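PDB 7B4O: superoxide dismutase [Cu-Zn] from Bacteroidetes bacterium GWA2_30_7, which probably catalyses the dismutation of superoxide to oxygen and hydrogen peroxide as a copper-zinc enzyme, captured here with zinc in its metal sites. Local coordinates for residues N41-P45 / G46-F50. Numbering follows the deposited sequence.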
ATOM      1  N   ASN A  41      -6.181  15.521   5.563  1.00 13.08           N
ATOM      2  CA  ASN A  41      -7.310  16.174   6.261  1.00 13.84           C
ATOM      3  C   ASN A  41      -7.618  15.410   7.547  1.00 12.87           C
ATOM      4  O   ASN A  41      -7.163  14.266   7.711  1.00 13.69           O
ATOM      5  CB  ASN A  41      -8.537  16.236   5.353  1.00 15.27           C
ATOM      6  CG  ASN A  41      -8.308  17.074   4.113  1.00 17.50           C
ATOM      7  OD1 ASN A  41      -8.329  18.298   4.176  1.00 24.05           O
ATOM      8  ND2 ASN A  41      -8.044  16.423   2.991  1.00 21.72           N
ATOM      9  N   GLY A  42      -8.384  16.040   8.430  1.00 13.86           N
ATOM     10  CA  GLY A  42      -8.889  15.399   9.655  1.00 14.12           C
ATOM     11  C   GLY A  42      -7.869  15.391  10.778  1.00 14.04           C
ATOM     12  O   GLY A  42      -8.107  14.678  11.767  1.00 16.19           O
ATOM     13  N   LEU A  43      -6.784  16.162  10.656  1.00 13.17           N
ATOM     14  CA  LEU A  43      -5.727  16.236  11.695  1.00 14.29           C
ATOM     15  C   LEU A  43      -6.063  17.298  12.739  1.00 14.43           C
ATOM     16  O   LEU A  43      -6.607  18.339  12.389  1.00 17.97           O
ATOM     17  CB  LEU A  43      -4.385  16.561  11.042  1.00 15.73           C
ATOM     18  CG  LEU A  43      -3.687  15.374  10.406  1.00 16.84           C
ATOM     19  CD1 LEU A  43      -2.641  15.854   9.432  1.00 18.89           C
ATOM     20  CD2 LEU A  43      -3.074  14.455  11.451  1.00 15.42           C
ATOM     21  N   SER A  44      -5.664  17.058  13.984  1.00 15.76           N
ATOM     22  CA  SER A  44      -5.680  18.117  15.018  1.00 17.47           C
ATOM     23  C   SER A  44      -4.732  19.215  14.549  1.00 16.00           C
ATOM     24  O   SER A  44      -3.670  18.938  13.983  1.00 15.71           O
ATOM     25  CB  SER A  44      -5.340  17.598  16.389  1.00 18.84           C
ATOM     26  OG  SER A  44      -4.049  17.024  16.426  1.00 20.33           O
ATOM     27  N   PRO A  45      -5.088  20.504  14.706  1.00 16.79           N
ATOM     28  CA  PRO A  45      -4.193  21.583  14.304  1.00 16.35           C
ATOM     29  C   PRO A  45      -2.823  21.446  14.979  1.00 17.27           C
ATOM     30  O   PRO A  45      -2.763  21.051  16.135  1.00 18.57           O
ATOM     31  CB  PRO A  45      -4.928  22.849  14.762  1.00 18.47           C
ATOM     32  CG  PRO A  45      -6.370  22.439  14.709  1.00 19.37           C
ATOM     33  CD  PRO A  45      -6.372  21.008  15.203  1.00 18.95           C
ATOM     34  N   GLY A  46      -1.771  21.771  14.234  1.00 16.93           N
ATOM     35  CA  GLY A  46      -0.380  21.779  14.720  1.00 16.86           C
ATOM     36  C   GLY A  46       0.475  20.723  14.038  1.00 14.52           C
ATOM     37  O   GLY A  46       0.088  20.215  12.956  1.00 14.18           O
ATOM     38  N   LYS A  47       1.610  20.407  14.646  1.00 14.35           N
ATOM     39  CA  LYS A  47       2.665  19.597  13.994  1.00 16.11           C
ATOM     40  C   LYS A  47       2.472  18.120  14.331  1.00 14.02           C
ATOM     41  O   LYS A  47       2.257  17.782  15.504  1.00 14.86           O
ATOM     42  CB  LYS A  47       4.045  20.093  14.430  1.00 18.86           C
ATOM     43  CG  LYS A  47       4.447  21.441  13.851  1.00 22.96           C
ATOM     44  CD  LYS A  47       5.860  21.832  14.258  1.00 27.83           C
ATOM     45  CE  LYS A  47       6.545  22.810  13.331  1.00 34.16           C
ATOM     46  NZ  LYS A  47       7.920  23.077  13.806  1.00 37.42           N
ATOM     47  N   HIS A  48       2.620  17.274  13.326  1.00 12.26           N
ATOM     48  CA  HIS A  48       2.458  15.806  13.428  1.00 11.23           C
ATOM     49  C   HIS A  48       3.665  15.109  12.818  1.00 11.61           C
ATOM     50  O   HIS A  48       3.985  15.391  11.654  1.00 11.95           O
ATOM     51  CB  HIS A  48       1.177  15.374  12.714  1.00 11.41           C
ATOM     52  CG  HIS A  48      -0.054  15.900  13.356  1.00 11.68           C
ATOM     53  ND1 HIS A  48      -0.738  15.172  14.281  1.00 12.46           N
ATOM     54  CD2 HIS A  48      -0.708  17.066  13.217  1.00 12.65           C
ATOM     55  CE1 HIS A  48      -1.792  15.857  14.692  1.00 13.51           C
ATOM     56  NE2 HIS A  48      -1.805  17.022  14.044  1.00 13.48           N
ATOM     57  N   GLY A  49       4.286  14.211  13.583  1.00 11.63           N
ATOM     58  CA  GLY A  49       5.306  13.307  13.041  1.00 11.52           C
ATOM     59  C   GLY A  49       4.836  12.650  11.762  1.00 11.26           C
ATOM     60  O   GLY A  49       3.686  12.195  11.680  1.00 11.99           O
ATOM     61  N   PHE A  50       5.737  12.576  10.792  1.00 11.57           N
ATOM     62  CA  PHE A  50       5.434  12.177   9.399  1.00 11.90           C
ATOM     63  C   PHE A  50       6.572  11.264   8.952  1.00 11.11           C
ATOM     64  O   PHE A  50       7.668  11.778   8.658  1.00 12.69           O
ATOM     65  CB  PHE A  50       5.298  13.447   8.551  1.00 12.79           C
ATOM     66  CG  PHE A  50       4.875  13.242   7.126  1.00 13.73           C
ATOM     67  CD1 PHE A  50       3.558  12.954   6.798  1.00 15.51           C
ATOM     68  CD2 PHE A  50       5.791  13.401   6.098  1.00 14.76           C
ATOM     69  CE1 PHE A  50       3.179  12.791   5.467  1.00 16.30           C
ATOM     70  CE2 PHE A  50       5.417  13.253   4.773  1.00 17.30           C
ATOM     71  CZ  PHE A  50       4.112  12.946   4.462  1.00 16.92           C
TER
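The carbonyl oxygen S44 O accepts a short, nearly straight hydrogen bond from H48 NE2, 2.7 Å long with an N-H...O angle of 169°. It illustrates how a buried imidazole can tie a connection to the strand that follows it: in this Greek-key beta-barrel of the Cu,Zn superoxide dismutase family, residues 42-45 link strand 33-41 to strand 46-53. The donor lies 21° out of the S44 carbonyl plane, while the oxygen sits close to the plane of the imidazole. At the other ring nitrogen, H48 ND1 is hydrogen-bonded to the backbone oxygen of H126, a metal ligand on the neighbouring strand, and two bonds to backbone carbonyls thus fix the ring's rotation. With a phenylalanine here, both carbonyls would probably lose their side-chain donor and the turn would be less firmly tied to the barrel. Between S44 and H48, G46 has a positive phi, at which a side chain would collide with P45 O. With CG anti to its own carbonyl carbon, the L43 side chain extends toward H48 and lays CD2 over one ring face, a CH-pi contact in which L43 CD2 is 3.7 Å from the H48 ring centroid and only 5° off the ring normal.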